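Local coordinates for ferredoxin (PDB 4LTU), which carries a [2Fe-2S] cluster and probably shuttles single electrons between redox partners, like adrenodoxin and putidaredoxin, at residues T48-V53 with P81-S86. Sequence-based numbering, arbitrary orientation.
Sequences TCHVYV and PNSRLS. With FES (Fe2/s2 (inorganic) cluster), chain C.
The carbonyl oxygen of C49 accepts two hydrogen bonds from S86, one from N and one from OG. The backbone N of S86 lies 3.1 Å from C49 O and stands above the carbonyl plane, whereas OG of S86 reaches C49 O at 2.7 Å within that plane, on a lone pair. With chi1 at 68°, OG sits between its own backbone N and carbonyl carbon, where it can turn to C49 O. The two bonds would restrain the peptide that follows a cluster ligand: SG of C49 binds one iron at 2.3 Å, an iron it shares with C87, the residue directly after S86. L85 adds a nonpolar touch, its CD2 resting 3.6 Å from C49 SG.

Beyond the ligand the segments become antiparallel strands, 50-53 and 83-85, the latter an edge strand of the mixed sheet in this beta-grasp ferredoxin fold; pairing these strands brings the turns that carry C49 and C87, distant in sequence, to the same iron. V51 and R84 form the hydrogen-bonded pair, N to O in both directions at 2.8 Å, and V51 O also receives a CA-H contact from S83. At the far end N82 serves V53 twice: its backbone O accepts from V53 N, and its ND2 donates a hydrogen bond to V53 O at 3.0 Å, with the acceptor close to the amide plane of N82.

Side chains divide between two faces. On the face of V51 and R84, CG2 of V53 lies alongside CG of R84 at 3.4 Å; the arginine chain then bends at chi2 and chi3 and leads away to a salt bridge between its NE and E68, whose carboxylate also accepts from L85 N. On the face of H50 and Y52, S83 OG meets the edge of the tyrosine ring, 3.6 Å from CD1, and S83 OG accepts a hydrogen bond from the backbone N of L80.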
ATOM      1  N   THR A  48      -9.718  -2.267  -0.797  1.00 17.59           N
ATOM      2  CA  THR A  48      -9.160  -3.620  -0.733  1.00 16.72           C
ATOM      3  C   THR A  48      -7.702  -3.760  -1.191  1.00 16.57           C
ATOM      4  O   THR A  48      -7.217  -4.888  -1.402  1.00 16.12           O
ATOM      5  CB  THR A  48     -10.039  -4.680  -1.532  1.00 17.04           C
ATOM      6  OG1 THR A  48      -9.899  -4.473  -2.941  1.00 15.27           O
ATOM      7  CG2 THR A  48     -11.555  -4.633  -1.140  1.00 16.80           C
ATOM      8  N   CYS A  49      -7.022  -2.623  -1.378  1.00 16.19           N
ATOM      9  CA  CYS A  49      -5.566  -2.573  -1.545  1.00 14.76           C
ATOM     10  C   CYS A  49      -4.896  -1.916  -0.316  1.00 14.41           C
ATOM     11  O   CYS A  49      -3.815  -1.327  -0.448  1.00 14.34           O
ATOM     12  CB  CYS A  49      -5.202  -1.753  -2.788  1.00 15.21           C
ATOM     13  SG  CYS A  49      -5.647   0.008  -2.689  1.00 14.81           S
ATOM     14  N   HIS A  50      -5.562  -2.000   0.838  1.00 13.45           N
ATOM     15  CA  HIS A  50      -5.169  -1.388   2.128  1.00 13.94           C
ATOM     16  C   HIS A  50      -3.728  -1.726   2.509  1.00 14.05           C
ATOM     17  O   HIS A  50      -3.309  -2.859   2.344  1.00 13.88           O
ATOM     18  CB  HIS A  50      -6.123  -1.965   3.208  1.00 13.33           C
ATOM     19  CG  HIS A  50      -6.040  -1.315   4.558  1.00 13.12           C
ATOM     20  ND1 HIS A  50      -5.440  -0.088   4.780  1.00 14.85           N
ATOM     21  CD2 HIS A  50      -6.572  -1.694   5.749  1.00 10.92           C
ATOM     22  CE1 HIS A  50      -5.591   0.253   6.051  1.00 12.87           C
ATOM     23  NE2 HIS A  50      -6.293  -0.696   6.651  1.00 15.45           N
ATOM     24  N   VAL A  51      -2.962  -0.748   2.981  1.00 14.82           N
ATOM     25  CA  VAL A  51      -1.671  -1.045   3.613  1.00 15.32           C
ATOM     26  C   VAL A  51      -1.421  -0.124   4.794  1.00 16.40           C
ATOM     27  O   VAL A  51      -2.016   0.943   4.882  1.00 17.03           O
ATOM     28  CB  VAL A  51      -0.461  -0.923   2.652  1.00 15.62           C
ATOM     29  CG1 VAL A  51      -0.415  -2.069   1.634  1.00 15.45           C
ATOM     30  CG2 VAL A  51      -0.408   0.443   1.983  1.00 14.56           C
ATOM     31  N   TYR A  52      -0.530  -0.533   5.698  1.00 17.80           N
ATOM     32  CA  TYR A  52       0.030   0.380   6.708  1.00 18.41           C
ATOM     33  C   TYR A  52       1.455   0.779   6.333  1.00 19.26           C
ATOM     34  O   TYR A  52       2.350  -0.053   6.211  1.00 19.58           O
ATOM     35  CB  TYR A  52      -0.001  -0.213   8.120  1.00 17.67           C
ATOM     36  CG  TYR A  52      -1.220  -1.087   8.494  1.00 18.46           C
ATOM     37  CD1 TYR A  52      -2.520  -0.585   8.451  1.00 17.12           C
ATOM     38  CD2 TYR A  52      -1.038  -2.393   8.962  1.00 18.74           C
ATOM     39  CE1 TYR A  52      -3.630  -1.376   8.811  1.00 16.11           C
ATOM     40  CE2 TYR A  52      -2.130  -3.193   9.340  1.00 19.02           C
ATOM     41  CZ  TYR A  52      -3.425  -2.669   9.265  1.00 20.52           C
ATOM     42  OH  TYR A  52      -4.498  -3.465   9.638  1.00 19.75           O
ATOM     43  N   VAL A  53       1.653   2.067   6.115  1.00 21.14           N
ATOM     44  CA  VAL A  53       2.967   2.602   5.865  1.00 22.67           C
ATOM     45  C   VAL A  53       3.757   2.577   7.186  1.00 24.73           C
ATOM     46  O   VAL A  53       3.188   2.804   8.280  1.00 24.54           O
ATOM     47  CB  VAL A  53       2.857   4.023   5.336  1.00 22.78           C
ATOM     48  CG1 VAL A  53       4.217   4.557   4.961  1.00 21.08           C
ATOM     49  CG2 VAL A  53       1.913   4.046   4.113  1.00 22.90           C
ATOM     50  N   PRO A  81      -3.827   5.252  11.882  1.00 18.01           N
ATOM     51  CA  PRO A  81      -3.191   6.513  11.441  1.00 18.23           C
ATOM     52  C   PRO A  81      -2.395   6.382  10.135  1.00 18.67           C
ATOM     53  O   PRO A  81      -2.533   7.198   9.219  1.00 19.25           O
ATOM     54  CB  PRO A  81      -2.218   6.803  12.579  1.00 17.63           C
ATOM     55  CG  PRO A  81      -2.897   6.289  13.757  1.00 16.38           C
ATOM     56  CD  PRO A  81      -3.670   5.062  13.337  1.00 17.97           C
ATOM     57  N   ASN A  82      -1.568   5.348  10.064  1.00 19.02           N
ATOM     58  CA  ASN A  82      -0.663   5.148   8.935  1.00 19.11           C
ATOM     59  C   ASN A  82      -1.277   4.400   7.747  1.00 18.37           C
ATOM     60  O   ASN A  82      -0.594   4.112   6.772  1.00 18.94           O
ATOM     61  CB  ASN A  82       0.576   4.418   9.425  1.00 19.08           C
ATOM     62  CG  ASN A  82       1.512   5.319  10.218  1.00 22.02           C
ATOM     63  OD1 ASN A  82       1.110   6.372  10.755  1.00 24.37           O
ATOM     64  ND2 ASN A  82       2.769   4.904  10.311  1.00 23.35           N
ATOM     65  N   SER A  83      -2.561   4.089   7.835  1.00 17.41           N
ATOM     66  CA  SER A  83      -3.285   3.452   6.730  1.00 16.98           C
ATOM     67  C   SER A  83      -3.196   4.234   5.402  1.00 16.33           C
ATOM     68  O   SER A  83      -3.269   5.456   5.379  1.00 16.49           O
ATOM     69  CB  SER A  83      -4.746   3.222   7.146  1.00 17.37           C
ATOM     70  OG  SER A  83      -4.860   2.111   8.031  1.00 15.21           O
ATOM     71  N   ARG A  84      -2.984   3.518   4.306  1.00 15.77           N
ATOM     72  CA  ARG A  84      -2.996   4.097   2.959  1.00 14.96           C
ATOM     73  C   ARG A  84      -3.619   3.083   1.983  1.00 14.04           C
ATOM     74  O   ARG A  84      -3.668   1.886   2.262  1.00 13.51           O
ATOM     75  CB  ARG A  84      -1.580   4.445   2.460  1.00 15.32           C
ATOM     76  CG  ARG A  84      -0.866   5.688   3.045  1.00 16.79           C
ATOM     77  CD  ARG A  84      -1.577   6.993   2.767  1.00 15.40           C
ATOM     78  NE  ARG A  84      -1.883   7.060   1.351  1.00 18.40           N
ATOM     79  CZ  ARG A  84      -1.270   7.835   0.462  1.00 17.99           C
ATOM     80  NH1 ARG A  84      -0.314   8.692   0.821  1.00 17.02           N
ATOM     81  NH2 ARG A  84      -1.644   7.754  -0.804  1.00 18.48           N
ATOM     82  N   LEU A  85      -4.093   3.586   0.847  1.00 13.67           N
ATOM     83  CA  LEU A  85      -4.478   2.761  -0.297  1.00 13.68           C
ATOM     84  C   LEU A  85      -3.258   2.673  -1.175  1.00 13.89           C
ATOM     85  O   LEU A  85      -2.809   3.676  -1.711  1.00 13.14           O
ATOM     86  CB  LEU A  85      -5.622   3.405  -1.085  1.00 13.87           C
ATOM     87  CG  LEU A  85      -6.984   3.384  -0.390  1.00 12.31           C
ATOM     88  CD1 LEU A  85      -7.965   4.149  -1.214  1.00  9.69           C
ATOM     89  CD2 LEU A  85      -7.418   1.927  -0.222  1.00  8.41           C
ATOM     90  N   SER A  86      -2.728   1.461  -1.279  1.00 13.92           N
ATOM     91  CA  SER A  86      -1.489   1.184  -1.968  1.00 14.23           C
ATOM     92  C   SER A  86      -1.495   1.489  -3.459  1.00 14.11           C
ATOM     93  O   SER A  86      -0.433   1.691  -4.035  1.00 14.05           O
ATOM     94  CB  SER A  86      -1.073  -0.269  -1.747  1.00 14.35           C
ATOM     95  OG  SER A  86      -1.974  -1.135  -2.399  1.00 15.48           O
TER
HETATM   96 FE1  FES C 201      -9.399  -0.219  -5.478  1.00 17.72          FE
HETATM   97 FE2  FES C 201      -6.720   0.634  -4.600  1.00 16.41          FE
HETATM   98  S1  FES C 201      -8.725   1.511  -4.366  1.00 19.16           S
HETATM   99  S2  FES C 201      -7.398  -1.140  -5.643  1.00 15.65           S